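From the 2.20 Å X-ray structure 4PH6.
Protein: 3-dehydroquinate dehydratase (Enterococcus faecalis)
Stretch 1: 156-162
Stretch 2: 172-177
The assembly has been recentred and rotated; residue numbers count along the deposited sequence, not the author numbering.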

ATOM      1  N   GLU A 156       0.990  -6.575 -20.926  1.00  9.89           N
ATOM      2  CA  GLU A 156       2.134  -7.452 -21.124  1.00 10.59           C
ATOM      3  C   GLU A 156       2.452  -8.237 -19.851  1.00  8.56           C
ATOM      4  O   GLU A 156       2.795  -9.409 -19.923  1.00 10.81           O
ATOM      5  CB  GLU A 156       3.347  -6.644 -21.601  1.00  9.67           C
ATOM      6  CG  GLU A 156       4.640  -7.429 -21.711  1.00 11.25           C
ATOM      7  CD  GLU A 156       4.552  -8.608 -22.665  1.00 16.59           C
ATOM      8  OE1 GLU A 156       5.334  -9.566 -22.477  1.00  9.34           O
ATOM      9  OE2 GLU A 156       3.707  -8.573 -23.596  1.00 12.92           O
ATOM     10  N   ILE A 157       2.317  -7.599 -18.694  1.00 10.14           N
ATOM     11  CA  ILE A 157       2.468  -8.285 -17.409  1.00  7.76           C
ATOM     12  C   ILE A 157       1.415  -9.389 -17.284  1.00 14.75           C
ATOM     13  O   ILE A 157       1.720 -10.520 -16.889  1.00 10.89           O
ATOM     14  CB  ILE A 157       2.355  -7.298 -16.227  1.00  7.74           C
ATOM     15  CG1 ILE A 157       3.396  -6.177 -16.380  1.00 13.07           C
ATOM     16  CG2 ILE A 157       2.527  -8.035 -14.888  1.00  7.32           C
ATOM     17  CD1 ILE A 157       3.341  -5.074 -15.334  1.00 12.28           C
ATOM     18  N   VAL A 158       0.176  -9.057 -17.639  1.00  9.24           N
ATOM     19  CA  VAL A 158      -0.921 -10.019 -17.611  1.00  6.04           C
ATOM     20  C   VAL A 158      -0.672 -11.152 -18.614  1.00  9.11           C
ATOM     21  O   VAL A 158      -0.924 -12.317 -18.318  1.00  7.93           O
ATOM     22  CB  VAL A 158      -2.286  -9.327 -17.924  1.00  6.58           C
ATOM     23  CG1 VAL A 158      -3.377 -10.345 -18.186  1.00  6.89           C
ATOM     24  CG2 VAL A 158      -2.688  -8.388 -16.779  1.00  8.22           C
ATOM     25  N   ALA A 159      -0.179 -10.807 -19.799  1.00  6.56           N
ATOM     26  CA  ALA A 159       0.075 -11.800 -20.822  1.00 17.28           C
ATOM     27  C   ALA A 159       1.175 -12.745 -20.373  1.00 15.97           C
ATOM     28  O   ALA A 159       1.093 -13.950 -20.612  1.00 17.20           O
ATOM     29  CB  ALA A 159       0.445 -11.135 -22.157  1.00  7.26           C
ATOM     30  N   ARG A 160       2.198 -12.203 -19.716  1.00  6.33           N
ATOM     31  CA  ARG A 160       3.289 -13.041 -19.243  1.00  6.19           C
ATOM     32  C   ARG A 160       2.813 -13.968 -18.137  1.00  6.23           C
ATOM     33  O   ARG A 160       3.164 -15.145 -18.123  1.00 12.98           O
ATOM     34  CB  ARG A 160       4.469 -12.195 -18.778  1.00  5.71           C
ATOM     35  CG  ARG A 160       5.168 -11.488 -19.928  1.00  5.76           C
ATOM     36  CD  ARG A 160       6.426 -10.791 -19.475  1.00  9.75           C
ATOM     37  NE  ARG A 160       6.963  -9.914 -20.514  1.00 16.39           N
ATOM     38  CZ  ARG A 160       8.054  -9.160 -20.371  1.00 13.21           C
ATOM     39  NH1 ARG A 160       8.735  -9.171 -19.234  1.00  4.86           N
ATOM     40  NH2 ARG A 160       8.450  -8.379 -21.365  1.00 15.29           N
ATOM     41  N   LEU A 161       1.997 -13.453 -17.223  1.00  6.05           N
ATOM     42  CA  LEU A 161       1.477 -14.290 -16.152  1.00 10.69           C
ATOM     43  C   LEU A 161       0.587 -15.375 -16.758  1.00 12.71           C
ATOM     44  O   LEU A 161       0.587 -16.518 -16.303  1.00  6.97           O
ATOM     45  CB  LEU A 161       0.706 -13.451 -15.118  1.00  5.95           C
ATOM     46  CG  LEU A 161       1.586 -12.566 -14.230  1.00 14.07           C
ATOM     47  CD1 LEU A 161       0.754 -11.570 -13.433  1.00  8.41           C
ATOM     48  CD2 LEU A 161       2.475 -13.407 -13.294  1.00  5.44           C
ATOM     49  N   ARG A 162      -0.160 -15.021 -17.793  1.00  7.02           N
ATOM     50  CA  ARG A 162      -1.053 -15.982 -18.426  1.00  9.00           C
ATOM     51  C   ARG A 162      -0.286 -17.058 -19.192  1.00  8.02           C
ATOM     52  O   ARG A 162      -0.738 -18.196 -19.260  1.00  8.53           O
ATOM     53  CB  ARG A 162      -2.029 -15.280 -19.379  1.00 11.06           C
ATOM     54  CG  ARG A 162      -3.150 -14.499 -18.695  1.00  7.91           C
ATOM     55  CD  ARG A 162      -4.051 -13.886 -19.737  1.00  9.14           C
ATOM     56  NE  ARG A 162      -4.819 -14.915 -20.430  1.00 15.68           N
ATOM     57  CZ  ARG A 162      -5.427 -14.732 -21.591  1.00 12.55           C
ATOM     58  NH1 ARG A 162      -5.329 -13.562 -22.218  1.00  9.58           N
ATOM     59  NH2 ARG A 162      -6.107 -15.725 -22.130  1.00 13.69           N
ATOM     60  N   CYS A 172       2.697 -18.737 -10.620  1.00  7.04           N
ATOM     61  CA  CYS A 172       3.190 -17.786 -11.615  1.00  8.25           C
ATOM     62  C   CYS A 172       3.724 -16.550 -10.901  1.00  7.07           C
ATOM     63  O   CYS A 172       3.047 -15.991 -10.051  1.00  6.44           O
ATOM     64  CB  CYS A 172       2.085 -17.390 -12.583  1.00  7.42           C
ATOM     65  SG  CYS A 172       1.221 -18.782 -13.324  1.00  8.20           S
ATOM     66  N   LYS A 173       4.931 -16.126 -11.259  1.00  6.29           N
ATOM     67  CA  LYS A 173       5.587 -15.033 -10.574  1.00  5.99           C
ATOM     68  C   LYS A 173       6.174 -14.012 -11.546  1.00 11.40           C
ATOM     69  O   LYS A 173       6.760 -14.373 -12.565  1.00  6.24           O
ATOM     70  CB  LYS A 173       6.692 -15.574  -9.657  1.00  5.85           C
ATOM     71  CG  LYS A 173       7.572 -14.514  -9.020  1.00  5.71           C
ATOM     72  CD  LYS A 173       8.850 -15.140  -8.474  1.00 10.08           C
ATOM     73  CE  LYS A 173       9.801 -14.081  -7.949  1.00  5.86           C
ATOM     74  NZ  LYS A 173      11.167 -14.609  -7.686  1.00 12.62           N
ATOM     75  N   ILE A 174       6.025 -12.733 -11.225  1.00  6.00           N
ATOM     76  CA  ILE A 174       6.658 -11.697 -12.021  1.00  6.14           C
ATOM     77  C   ILE A 174       7.099 -10.547 -11.131  1.00  6.05           C
ATOM     78  O   ILE A 174       6.374 -10.118 -10.242  1.00  6.56           O
ATOM     79  CB  ILE A 174       5.726 -11.163 -13.152  1.00  6.52           C
ATOM     80  CG1 ILE A 174       6.496 -10.240 -14.093  1.00  6.79           C
ATOM     81  CG2 ILE A 174       4.502 -10.433 -12.602  1.00 12.69           C
ATOM     82  CD1 ILE A 174       5.777  -9.954 -15.407  1.00 13.80           C
ATOM     83  N   ALA A 175       8.307 -10.061 -11.367  1.00 11.80           N
ATOM     84  CA  ALA A 175       8.800  -8.892 -10.668  1.00 14.17           C
ATOM     85  C   ALA A 175       9.169  -7.844 -11.707  1.00 16.42           C
ATOM     86  O   ALA A 175       9.805  -8.157 -12.718  1.00 18.39           O
ATOM     87  CB  ALA A 175      10.004  -9.247  -9.769  1.00  6.20           C
ATOM     88  N   VAL A 176       8.744  -6.609 -11.475  1.00 14.74           N
ATOM     89  CA  VAL A 176       9.056  -5.531 -12.398  1.00  8.41           C
ATOM     90  C   VAL A 176       9.640  -4.345 -11.652  1.00 11.87           C
ATOM     91  O   VAL A 176       9.431  -4.189 -10.468  1.00  7.44           O
ATOM     92  CB  VAL A 176       7.819  -5.091 -13.173  1.00 12.14           C
ATOM     93  CG1 VAL A 176       7.264  -6.263 -14.006  1.00 15.94           C
ATOM     94  CG2 VAL A 176       6.761  -4.529 -12.217  1.00 11.64           C
ATOM     95  N   MET A 177      10.393  -3.516 -12.356  1.00 18.48           N
ATOM     96  CA  MET A 177      11.037  -2.377 -11.733  1.00 12.45           C
ATOM     97  C   MET A 177      10.305  -1.096 -12.107  1.00 13.02           C
ATOM     98  O   MET A 177      10.276  -0.720 -13.274  1.00 15.48           O
ATOM     99  CB  MET A 177      12.499  -2.288 -12.163  1.00  8.88           C
ATOM    100  CG  MET A 177      13.239  -1.093 -11.570  1.00  9.52           C
ATOM    101  SD  MET A 177      13.429  -1.253  -9.780  1.00 18.17           S
ATOM    102  CE  MET A 177      14.847  -2.341  -9.631  1.00  9.42           C
TER

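No hydrogen bond and no salt bridge crosses between this helix and this strand; what joins them is apolar packing, and the one charged side chain that takes part does so through its carbon chain. Arg-160 lays CD 4.2 Å from CD1 of Ile-174, while its NE binds OE1 of Glu-156 at 2.6 Å in a salt bridge one turn back along the same helix. The rule is economical: the aliphatic part of a long side chain can add to an apolar contact if its polar end is paired elsewhere, and here NH1 also has a hydrogen-bond partner elsewhere in the structure.

The helix runs nearly antiparallel to the strand, at 149° between their N-to-C directions, with the axes approaching to 8.4 Å. Side chains fill that spacing, and the contact buries 314 Å² summed over both sides. The strand supplies its residues by alternation: Cys-172, Ile-174 and Val-176 point toward the helix, whereas Lys-173 points away and sends its NZ to a partner elsewhere. The helix answers with Ile-157 and Leu-161, spaced four residues apart and joined by the backbone hydrogen bond from Leu-161 N to Ile-157 O at 3.0 Å.

Ile-174 is the centre of the arrangement and has the largest covered area of any residue here. With its side chain in the t,t rotamer, CG2 meets both CD2 of Leu-161 at 3.7 Å and CG2 of Ile-157 at 3.9 Å, while CD1 also reaches CG2 of Ile-157, at 3.8 Å, as well as the arginine methylene. A beta-branched residue suits this position because it also favours extended backbone and offers methyl groups in two directions.

Leu-161 leaves the helix sideways, but its m,t rotamer brings the end of the side chain nearer the strand. Its CD2 also lies 4.1 Å from CB of Cys-172, so the same methyl lies against two alternate strand residues, with the Lys-173 backbone between them; Leu-161 CD1 joins in, 4.0 Å from Ile-174 CG2. The helix and strand draw close here, with the CA atoms of Leu-161 and Cys-172 6.0 Å apart, and the compact cysteine fits the space; its SG sits 3.8 Å from the backbone O of Leu-161.

Toward the other end, Ile-157 extends CD1 to within 4.3 Å of CG1 of Val-176, a looser contact that continues the apolar row. On the helix, Val-158 and Arg-162 point away and touch nothing on this strand. The pattern to read is two helical residues one turn apart, set against three alternate strand residues, with a paired arginine lending its carbon chain.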